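Local coordinates for penicillin-binding protein PbpB (Mycobacterium tuberculosis, PDB 6KGU) that synthesises cross-linked peptidoglycan for the cell wall from lipid intermediates and is inactivated by beta-lactam antibiotics such as aztreonam, at residues Y470-K475 with I501-N506; Y509-M514 with N536-L541; G295-G300 with S325-L330. All blocks are in the same frame, centred on the assembly; numbering follows the deposited sequence.

Interaction 1: Y470-K475 with I501-N506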
loop_
_atom_site.group_PDB
_atom_site.type_symbol
_atom_site.label_atom_id
_atom_site.label_comp_id
_atom_site.label_asym_id
_atom_site.label_seq_id
_atom_site.Cartn_x
_atom_site.Cartn_y
_atom_site.Cartn_z
ATOM N N TYR A 470 3.301 -13.067 -17.668
ATOM C CA TYR A 470 3.446 -13.134 -16.222
ATOM C C TYR A 470 2.091 -13.386 -15.578
ATOM O O TYR A 470 1.061 -12.897 -16.052
ATOM C CB TYR A 470 4.053 -11.830 -15.658
ATOM C CG TYR A 470 5.478 -11.576 -16.109
ATOM C CD1 TYR A 470 6.541 -12.250 -15.524
ATOM C CD2 TYR A 470 5.760 -10.651 -17.111
ATOM C CE1 TYR A 470 7.845 -12.021 -15.930
ATOM C CE2 TYR A 470 7.063 -10.411 -17.515
ATOM C CZ TYR A 470 8.097 -11.106 -16.927
ATOM O OH TYR A 470 9.394 -10.877 -17.322
ATOM N N GLN A 471 2.101 -14.144 -14.481
ATOM C CA GLN A 471 0.897 -14.397 -13.684
ATOM C C GLN A 471 0.635 -13.228 -12.720
ATOM O O GLN A 471 0.702 -13.355 -11.498
ATOM C CB GLN A 471 1.033 -15.710 -12.917
ATOM C CG GLN A 471 1.122 -16.970 -13.777
ATOM C CD GLN A 471 0.920 -18.255 -12.972
ATOM O OE1 GLN A 471 0.289 -18.254 -11.912
ATOM N NE2 GLN A 471 1.441 -19.361 -13.490
ATOM N N MET A 472 0.321 -12.066 -13.287
ATOM C CA MET A 472 -0.069 -10.952 -12.432
ATOM C C MET A 472 -1.406 -11.263 -11.769
ATOM O O MET A 472 -2.248 -11.984 -12.318
ATOM C CB MET A 472 -0.164 -9.649 -13.223
ATOM C CG MET A 472 1.192 -9.138 -13.790
ATOM S SD MET A 472 2.495 -9.009 -12.546
ATOM C CE MET A 472 3.899 -8.667 -13.612
ATOM N N ALA A 473 -1.581 -10.739 -10.558
ATOM C CA ALA A 473 -2.802 -10.952 -9.787
ATOM C C ALA A 473 -3.049 -9.722 -8.931
ATOM O O ALA A 473 -2.099 -9.150 -8.396
ATOM C CB ALA A 473 -2.695 -12.199 -8.897
ATOM N N GLY A 474 -4.315 -9.335 -8.792
ATOM C CA GLY A 474 -4.637 -8.123 -8.061
ATOM C C GLY A 474 -6.130 -7.924 -7.873
ATOM O O GLY A 474 -6.938 -8.819 -8.120
ATOM N N LYS A 475 -6.484 -6.722 -7.417
ATOM C CA LYS A 475 -7.868 -6.366 -7.161
ATOM C C LYS A 475 -8.023 -4.859 -7.298
ATOM O O LYS A 475 -7.215 -4.096 -6.760
ATOM C CB LYS A 475 -8.317 -6.819 -5.761
ATOM C CG LYS A 475 -9.787 -6.532 -5.450
ATOM C CD LYS A 475 -10.694 -7.441 -6.282
ATOM C CE LYS A 475 -12.146 -7.039 -6.162
ATOM N NZ LYS A 475 -12.499 -5.874 -7.032
ATOM N N ILE A 501 0.050 -8.398 -6.908
ATOM C CA ILE A 501 1.206 -9.221 -6.571
ATOM C C ILE A 501 1.894 -9.607 -7.871
ATOM O O ILE A 501 1.229 -10.051 -8.815
ATOM C CB ILE A 501 0.781 -10.477 -5.782
ATOM C CG1 ILE A 501 0.117 -10.075 -4.446
ATOM C CG2 ILE A 501 1.954 -11.422 -5.564
ATOM C CD1 ILE A 501 -0.662 -11.217 -3.751
ATOM N N ALA A 502 3.204 -9.398 -7.933
ATOM C CA ALA A 502 4.031 -9.878 -9.046
ATOM C C ALA A 502 5.018 -10.948 -8.536
ATOM O O ALA A 502 5.938 -10.624 -7.785
ATOM C CB ALA A 502 4.781 -8.720 -9.686
ATOM N N THR A 503 4.813 -12.221 -8.870
ATOM C CA THR A 503 3.640 -12.741 -9.559
ATOM C C THR A 503 2.948 -13.789 -8.687
ATOM O O THR A 503 3.438 -14.136 -7.610
ATOM C CB THR A 503 4.014 -13.425 -10.869
ATOM O OG1 THR A 503 4.871 -14.522 -10.552
ATOM C CG2 THR A 503 4.745 -12.470 -11.795
ATOM N N ALA A 504 1.844 -14.339 -9.193
ATOM C CA ALA A 504 1.076 -15.307 -8.410
ATOM C C ALA A 504 1.866 -16.587 -8.181
ATOM O O ALA A 504 1.820 -17.170 -7.090
ATOM C CB ALA A 504 -0.243 -15.626 -9.108
ATOM N N ASP A 505 2.596 -17.048 -9.198
ATOM C CA ASP A 505 3.313 -18.301 -9.042
ATOM C C ASP A 505 4.653 -18.101 -8.356
ATOM O O ASP A 505 5.176 -19.045 -7.762
ATOM C CB ASP A 505 3.499 -18.961 -10.398
ATOM C CG ASP A 505 4.317 -18.102 -11.353
ATOM O OD1 ASP A 505 3.969 -16.919 -11.577
ATOM O OD2 ASP A 505 5.335 -18.603 -11.852
ATOM N N ASN A 506 5.199 -16.891 -8.400
ATOM C CA ASN A 506 6.441 -16.555 -7.702
ATOM C C ASN A 506 6.343 -15.135 -7.148
ATOM O O ASN A 506 6.814 -14.170 -7.766
ATOM C CB ASN A 506 7.645 -16.705 -8.634
ATOM C CG ASN A 506 8.959 -16.515 -7.908
ATOM O OD1 ASN A 506 9.014 -16.577 -6.685
ATOM N ND2 ASN A 506 10.016 -16.268 -8.654
HETATM O O HOH W 1 4.527 -15.367 -13.715
#

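Interaction 2: Y509-M514 with N536-L541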
loop_
_atom_site.group_PDB
_atom_site.type_symbol
_atom_site.label_atom_id
_atom_site.label_comp_id
_atom_site.label_asym_id
_atom_site.label_seq_id
_atom_site.Cartn_x
_atom_site.Cartn_y
_atom_site.Cartn_z
ATOM N N TYR A 509 7.003 -9.021 -5.497
ATOM C CA TYR A 509 6.669 -7.630 -5.243
ATOM C C TYR A 509 5.181 -7.502 -4.975
ATOM O O TYR A 509 4.359 -8.144 -5.638
ATOM C CB TYR A 509 7.041 -6.739 -6.415
ATOM C CG TYR A 509 8.518 -6.765 -6.724
ATOM C CD1 TYR A 509 9.434 -6.143 -5.883
ATOM C CD2 TYR A 509 8.992 -7.418 -7.849
ATOM C CE1 TYR A 509 10.791 -6.174 -6.167
ATOM C CE2 TYR A 509 10.352 -7.448 -8.142
ATOM C CZ TYR A 509 11.239 -6.825 -7.299
ATOM O OH TYR A 509 12.585 -6.855 -7.596
ATOM N N VAL A 510 4.844 -6.668 -4.001
ATOM C CA VAL A 510 3.461 -6.343 -3.695
ATOM C C VAL A 510 3.307 -4.846 -3.906
ATOM O O VAL A 510 4.111 -4.061 -3.389
ATOM C CB VAL A 510 3.092 -6.762 -2.261
ATOM C CG1 VAL A 510 1.595 -6.638 -2.029
ATOM C CG2 VAL A 510 3.580 -8.187 -1.988
ATOM N N ILE A 511 2.307 -4.453 -4.690
ATOM C CA ILE A 511 2.147 -3.071 -5.111
ATOM C C ILE A 511 0.759 -2.592 -4.718
ATOM O O ILE A 511 -0.236 -3.205 -5.112
ATOM C CB ILE A 511 2.360 -2.919 -6.625
ATOM C CG1 ILE A 511 3.779 -3.359 -7.005
ATOM C CG2 ILE A 511 2.084 -1.444 -7.031
ATOM C CD1 ILE A 511 3.978 -3.605 -8.479
ATOM N N GLY A 512 0.692 -1.490 -3.967
ATOM C CA GLY A 512 -0.579 -0.855 -3.625
ATOM C C GLY A 512 -0.615 0.581 -4.116
ATOM O O GLY A 512 0.368 1.314 -3.982
ATOM N N ILE A 513 -1.756 0.980 -4.671
ATOM C CA ILE A 513 -1.917 2.287 -5.319
ATOM C C ILE A 513 -3.249 2.881 -4.871
ATOM O O ILE A 513 -4.241 2.161 -4.735
ATOM C CB ILE A 513 -1.898 2.168 -6.864
ATOM C CG1 ILE A 513 -0.545 1.671 -7.377
ATOM C CG2 ILE A 513 -2.248 3.514 -7.562
ATOM C CD1 ILE A 513 -0.662 1.036 -8.752
ATOM N N MET A 514 -3.289 4.196 -4.670
ATOM C CA MET A 514 -4.554 4.877 -4.456
ATOM C C MET A 514 -4.546 6.203 -5.203
ATOM O O MET A 514 -3.536 6.905 -5.243
ATOM C CB MET A 514 -4.849 5.099 -2.960
ATOM C CG MET A 514 -6.219 5.724 -2.720
ATOM S SD MET A 514 -6.216 7.539 -2.825
ATOM C CE MET A 514 -5.589 7.932 -1.193
ATOM N N ASN A 536 2.373 -0.625 -15.425
ATOM C CA ASN A 536 3.665 0.007 -15.677
ATOM C C ASN A 536 4.702 -0.411 -14.643
ATOM O O ASN A 536 5.820 -0.802 -14.983
ATOM C CB ASN A 536 3.510 1.530 -15.664
ATOM C CG ASN A 536 2.670 2.040 -16.809
ATOM O OD1 ASN A 536 2.424 1.320 -17.771
ATOM N ND2 ASN A 536 2.235 3.297 -16.718
ATOM N N ILE A 537 4.352 -0.306 -13.360
ATOM C CA ILE A 537 5.327 -0.581 -12.303
ATOM C C ILE A 537 5.679 -2.063 -12.261
ATOM O O ILE A 537 6.853 -2.437 -12.217
ATOM C CB ILE A 537 4.806 -0.097 -10.939
ATOM C CG1 ILE A 537 4.722 1.435 -10.915
ATOM C CG2 ILE A 537 5.697 -0.629 -9.790
ATOM C CD1 ILE A 537 3.884 1.975 -9.789
ATOM N N ALA A 538 4.666 -2.928 -12.234
ATOM C CA ALA A 538 4.943 -4.353 -12.102
ATOM C C ALA A 538 5.690 -4.875 -13.325
ATOM O O ALA A 538 6.582 -5.718 -13.196
ATOM C CB ALA A 538 3.642 -5.133 -11.890
ATOM N N GLY A 539 5.334 -4.383 -14.513
ATOM C CA GLY A 539 6.035 -4.799 -15.717
ATOM C C GLY A 539 7.485 -4.364 -15.715
ATOM O O GLY A 539 8.372 -5.120 -16.118
ATOM N N TRP A 540 7.748 -3.145 -15.253
ATOM C CA TRP A 540 9.119 -2.654 -15.180
ATOM C C TRP A 540 9.932 -3.428 -14.145
ATOM O O TRP A 540 11.129 -3.680 -14.345
ATOM C CB TRP A 540 9.117 -1.155 -14.863
ATOM C CG TRP A 540 10.484 -0.559 -14.718
ATOM C CD1 TRP A 540 11.331 -0.175 -15.728
ATOM C CD2 TRP A 540 11.155 -0.241 -13.495
ATOM N NE1 TRP A 540 12.484 0.348 -15.202
ATOM C CE2 TRP A 540 12.406 0.312 -13.835
ATOM C CE3 TRP A 540 10.826 -0.385 -12.141
ATOM C CZ2 TRP A 540 13.322 0.718 -12.878
ATOM C CZ3 TRP A 540 11.740 0.032 -11.188
ATOM C CH2 TRP A 540 12.970 0.571 -11.560
ATOM N N LEU A 541 9.307 -3.808 -13.027
ATOM C CA LEU A 541 10.027 -4.601 -12.038
ATOM C C LEU A 541 10.396 -5.969 -12.595
ATOM O O LEU A 541 11.455 -6.508 -12.255
ATOM C CB LEU A 541 9.192 -4.755 -10.759
ATOM C CG LEU A 541 9.002 -3.496 -9.892
ATOM C CD1 LEU A 541 7.923 -3.697 -8.828
ATOM C CD2 LEU A 541 10.324 -3.100 -9.237
HETATM O O HOH W 2 12.949 -5.417 -10.008
#

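Interaction 3: G295-G300 with S325-L330. With AZR (2-({[(1Z)-1-(2-amino-1,3-thiazol-4-yl)-2-oxo-2-{[(2S,3S)-1-oxo-3-(sulfoamino)butan-2-yl]amino}ethylidene]amino}oxy)-2-methylpropanoic acid), chain B.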
loop_
_atom_site.group_PDB
_atom_site.type_symbol
_atom_site.label_atom_id
_atom_site.label_comp_id
_atom_site.label_asym_id
_atom_site.label_seq_id
_atom_site.Cartn_x
_atom_site.Cartn_y
_atom_site.Cartn_z
ATOM N N GLY A 295 -28.951 -9.586 -8.775
ATOM C CA GLY A 295 -28.480 -8.220 -8.944
ATOM C C GLY A 295 -28.491 -7.417 -7.666
ATOM O O GLY A 295 -27.787 -6.406 -7.570
ATOM N N SER A 296 -29.281 -7.833 -6.685
ATOM C CA SER A 296 -29.328 -7.116 -5.425
ATOM C C SER A 296 -29.870 -8.060 -4.378
ATOM O O SER A 296 -30.537 -9.042 -4.701
ATOM C CB SER A 296 -30.195 -5.850 -5.519
ATOM O OG SER A 296 -31.449 -6.144 -6.095
ATOM N N ILE A 297 -29.575 -7.757 -3.115
ATOM C CA ILE A 297 -30.151 -8.495 -2.002
ATOM C C ILE A 297 -30.420 -7.542 -0.847
ATOM O O ILE A 297 -29.831 -6.463 -0.740
ATOM C CB ILE A 297 -29.252 -9.651 -1.503
ATOM C CG1 ILE A 297 -27.887 -9.131 -1.037
ATOM C CG2 ILE A 297 -29.109 -10.741 -2.556
ATOM C CD1 ILE A 297 -27.103 -10.185 -0.285
ATOM N N GLN A 298 -31.314 -7.984 0.031
ATOM C CA GLN A 298 -31.584 -7.340 1.308
ATOM C C GLN A 298 -30.797 -8.074 2.385
ATOM O O GLN A 298 -31.007 -9.271 2.606
ATOM C CB GLN A 298 -33.076 -7.374 1.631
ATOM C CG GLN A 298 -33.958 -6.767 0.553
ATOM C CD GLN A 298 -33.747 -5.276 0.418
ATOM O OE1 GLN A 298 -33.848 -4.720 -0.681
ATOM N NE2 GLN A 298 -33.448 -4.610 1.537
ATOM N N MET A 299 -29.892 -7.368 3.045
ATOM C CA MET A 299 -29.069 -7.989 4.066
ATOM C C MET A 299 -28.889 -7.000 5.204
ATOM O O MET A 299 -28.656 -5.817 4.959
ATOM C CB MET A 299 -27.708 -8.417 3.485
ATOM C CG MET A 299 -26.782 -9.055 4.480
ATOM S SD MET A 299 -25.279 -9.712 3.737
ATOM C CE MET A 299 -24.384 -10.204 5.208
ATOM N N GLY A 300 -29.003 -7.484 6.440
ATOM C CA GLY A 300 -28.786 -6.611 7.582
ATOM C C GLY A 300 -29.651 -5.368 7.580
ATOM O O GLY A 300 -29.231 -4.328 8.091
ATOM N N SER A 325 -18.474 -8.555 -7.775
ATOM C CA SER A 325 -19.880 -8.585 -7.371
ATOM C C SER A 325 -19.960 -8.372 -5.863
ATOM O O SER A 325 -19.458 -9.197 -5.090
ATOM C CB SER A 325 -20.532 -9.906 -7.774
ATOM O OG SER A 325 -21.826 -10.027 -7.190
ATOM N N ASN A 326 -20.523 -7.226 -5.446
ATOM C CA ASN A 326 -20.804 -6.998 -4.030
ATOM C C ASN A 326 -21.785 -8.035 -3.497
ATOM O O ASN A 326 -21.619 -8.545 -2.383
ATOM C CB ASN A 326 -21.387 -5.595 -3.794
ATOM C CG ASN A 326 -20.382 -4.466 -4.023
ATOM O OD1 ASN A 326 -19.178 -4.679 -4.141
ATOM N ND2 ASN A 326 -20.896 -3.243 -4.073
ATOM N N VAL A 327 -22.833 -8.328 -4.270
ATOM C CA VAL A 327 -23.828 -9.312 -3.846
ATOM C C VAL A 327 -23.184 -10.683 -3.669
ATOM O O VAL A 327 -23.402 -11.366 -2.660
ATOM C CB VAL A 327 -24.990 -9.358 -4.851
ATOM C CG1 VAL A 327 -25.919 -10.540 -4.542
ATOM C CG2 VAL A 327 -25.769 -8.017 -4.833
ATOM N N GLY A 328 -22.385 -11.112 -4.648
ATOM C CA GLY A 328 -21.695 -12.384 -4.506
ATOM C C GLY A 328 -20.770 -12.392 -3.305
ATOM O O GLY A 328 -20.660 -13.399 -2.595
ATOM N N THR A 329 -20.106 -11.262 -3.046
ATOM C CA THR A 329 -19.206 -11.195 -1.897
ATOM C C THR A 329 -19.973 -11.384 -0.594
ATOM O O THR A 329 -19.534 -12.120 0.297
ATOM C CB THR A 329 -18.454 -9.866 -1.911
ATOM O OG1 THR A 329 -17.602 -9.826 -3.070
ATOM C CG2 THR A 329 -17.580 -9.716 -0.644
ATOM N N LEU A 330 -21.145 -10.761 -0.485
ATOM C CA LEU A 330 -21.906 -10.847 0.760
ATOM C C LEU A 330 -22.550 -12.216 0.930
ATOM O O LEU A 330 -22.648 -12.715 2.053
ATOM C CB LEU A 330 -22.955 -9.741 0.819
ATOM C CG LEU A 330 -22.342 -8.352 1.022
ATOM C CD1 LEU A 330 -23.410 -7.277 0.922
ATOM C CD2 LEU A 330 -21.633 -8.275 2.352
HETATM C C7 AZR B . -17.907 -1.848 -8.180
HETATM S S8 AZR B . -17.554 1.238 -0.292
HETATM O O9 AZR B . -14.792 -1.277 -5.000
HETATM O O10 AZR B . -19.474 -1.183 -4.475
HETATM O O11 AZR B . -19.514 1.491 -6.138
HETATM N N12 AZR B . -15.680 -2.782 -7.631
HETATM N N13 AZR B . -17.442 -0.523 -5.270
HETATM N N14 AZR B . -19.229 1.986 -4.830
HETATM N N15 AZR B . -18.337 2.717 -2.266
HETATM N N16 AZR B . -17.726 3.924 -0.342
HETATM S S17 AZR B . -14.529 -2.499 -8.700
HETATM C C18 AZR B . -16.680 -1.755 -7.290
HETATM C C19 AZR B . -17.009 -1.816 -5.789
HETATM C C20 AZR B . -15.660 -2.108 -5.083
HETATM C C21 AZR B . -18.597 -0.330 -4.605
HETATM C C22 AZR B . -18.771 1.054 -4.083
HETATM C C23 AZR B . -19.972 2.489 -7.022
HETATM C C24 AZR B . -18.376 1.395 -2.693
HETATM C C25 AZR B . -17.998 0.470 -1.773
HETATM C C26 AZR B . -17.913 2.785 -1.022
HETATM C C27 AZR B . -18.782 3.390 -7.298
HETATM C C28 AZR B . -20.494 1.859 -8.301
HETATM C C29 AZR B . -21.092 3.260 -6.326
HETATM O O30 AZR B . -21.705 2.833 -5.372
HETATM O O31 AZR B . -21.348 4.398 -6.893
HETATM O O32 AZR B . -15.117 -2.467 -9.989
HETATM O O33 AZR B . -13.624 -3.767 -8.700
HETATM O O34 AZR B . -13.738 -1.426 -8.219
#

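Interaction 1: Y470-K475 with I501-N506
Q471 and D505 are brought together by their torsions. Q471 CG is anti to the carbonyl carbon (chi1 -65°), and the chain beyond it is extended. D505 CG lies between its backbone N and carbonyl carbon (chi1 61°). The amide and carboxylate are stacked, with planes 25° apart, and Q471 CB lies 3.4 Å from D505 OD1. The Q471 amide is held from outside by Q444. On the backbone, A504 N donates to Q471 O (2.8 Å). A473 and I501 form an antiparallel hydrogen-bonded pair. I501 N to A473 O is its strong bond (2.7 Å), while the return bond from A473 N is weak. Apolar contact flanks the pairing: M472 SD lies 3.7 Å from A502 CB. The peptide before T503 is cis, and there the chain leaves the strand. The neighbouring strand runs on to K475, whose NZ pairs with O33 of the bound aztreonam, consistent with a KTG motif. D505 OD1 takes two hydrogen bonds: T503 OG1 donates from above the carboxylate plane (2.8 Å), and a water bridges it to Q471 N. Two donors on one oxygen probably favour the charged carboxylate and limit its rotation.

Interaction 2: Y509-M514 with N536-L541
L541 and Y509 form the aromatic part of a contact with no direct hydrogen bond between the segments. L541 CD1 lies over one face of the Y509 ring, offset toward the rim, as a CH-pi contact. It is 4.1 Å from the ring centroid and 3.8 Å from Y509 CG. L541 CB approaches the same ring at CD2 and CE2. Y509 CG is anti to its carbonyl carbon (chi1 -61°), which starts the ring toward the helix. Next to it, I511 enters with one methyl. I511 CD1 touches I537 CG2 at 3.7 Å and A538 CB at 3.8 Å. L541 CD1 also lies 4.0 Å from I511 CD1, and this leucine methyl therefore bridges the tyrosine ring and the isoleucine. All five of these residues are buried. Strand and helix run nearly antiparallel, at 160°, with their axes 9.8 Å apart. This is the layered fold of the penicillin-binding transpeptidases, in which helices pack on both faces of an antiparallel sheet. Helix 531-544 lies on the face that carries Y509 and I511. V510 points the other way, toward helix 390-401. The packing fades toward I513, which instead meets L533 and F534 earlier in the helix. Polar links lie at the far end of the tyrosine. There a water sits 2.8 Å from Y509 OH and donates to L541 O at 2.9 Å. On the partly exposed side of the helix, N536 and W540 do not touch the strand. The W540 ring stacks on Y204, and N536 ND2 makes a weak hydrogen bond to Q208.

Interaction 3: G295-G300 with S325-L330
S296 and V327 bring the two backbones closest, their CA atoms 6.1 Å apart, where strand 296-299 passes the start of helix 326-336 at 42°. The strand belongs to a two-stranded hairpin with 302-305. The helix begins at the SxN motif of the penicillin-binding transpeptidase family, which fits S324 to N326 here. The contact between them is apolar. V327 CG2 lies over the strand backbone, 3.7 Å from S296 CA and close to G295 O. The other methyl, V327 CG1, meets I297 CG2 at 3.8 Å, and the two side chains slide past each other in opposite directions. One turn further on, M299 reaches for L330. Its CG is anti to the backbone N (chi1 179°), and the chain stays extended to the end. M299 SD is thereby set 3.7 Å from L330 CB, with the two side chains crossing obliquely. The polar side of the helix start serves the ligand pocket. N326 ND2 donates to the amide oxygen O10 of the bound aztreonam at 2.5 Å, unusually short, so the exact distance is doubtful. N326 OD1 accepts from K272 NZ, probably the lysine of the SxxK motif, which would fix the orientation of the amide. S325 is the N-cap: its OG accepts from G328 N at 2.8 Å and also bonds to D306. The same residue's carbonyl takes two donors, because T329 N and T329 OG1 reach S325 O from opposite faces of its plane.

How the interactions relate
Along the chain, interaction 3 comes first, then interaction 1, then interaction 2. All three belong to the transpeptidase domain. Interactions 1 and 2 are neighbours, with centres 10 Å apart. They share the antiparallel sheet, where strands 493-502 and 509-516 are adjacent. A502 N probably bonds to Y509 O, and M472 CE packs on A538 CB, which ties segment 470-475 to helix 531-544. Interaction 3 stands apart, its centre 27 Å from that of interaction 1 and 31 Å from that of interaction 2. Even so, K475 and N326 reach the same aztreonam from the sheet side and the helix side of the pocket.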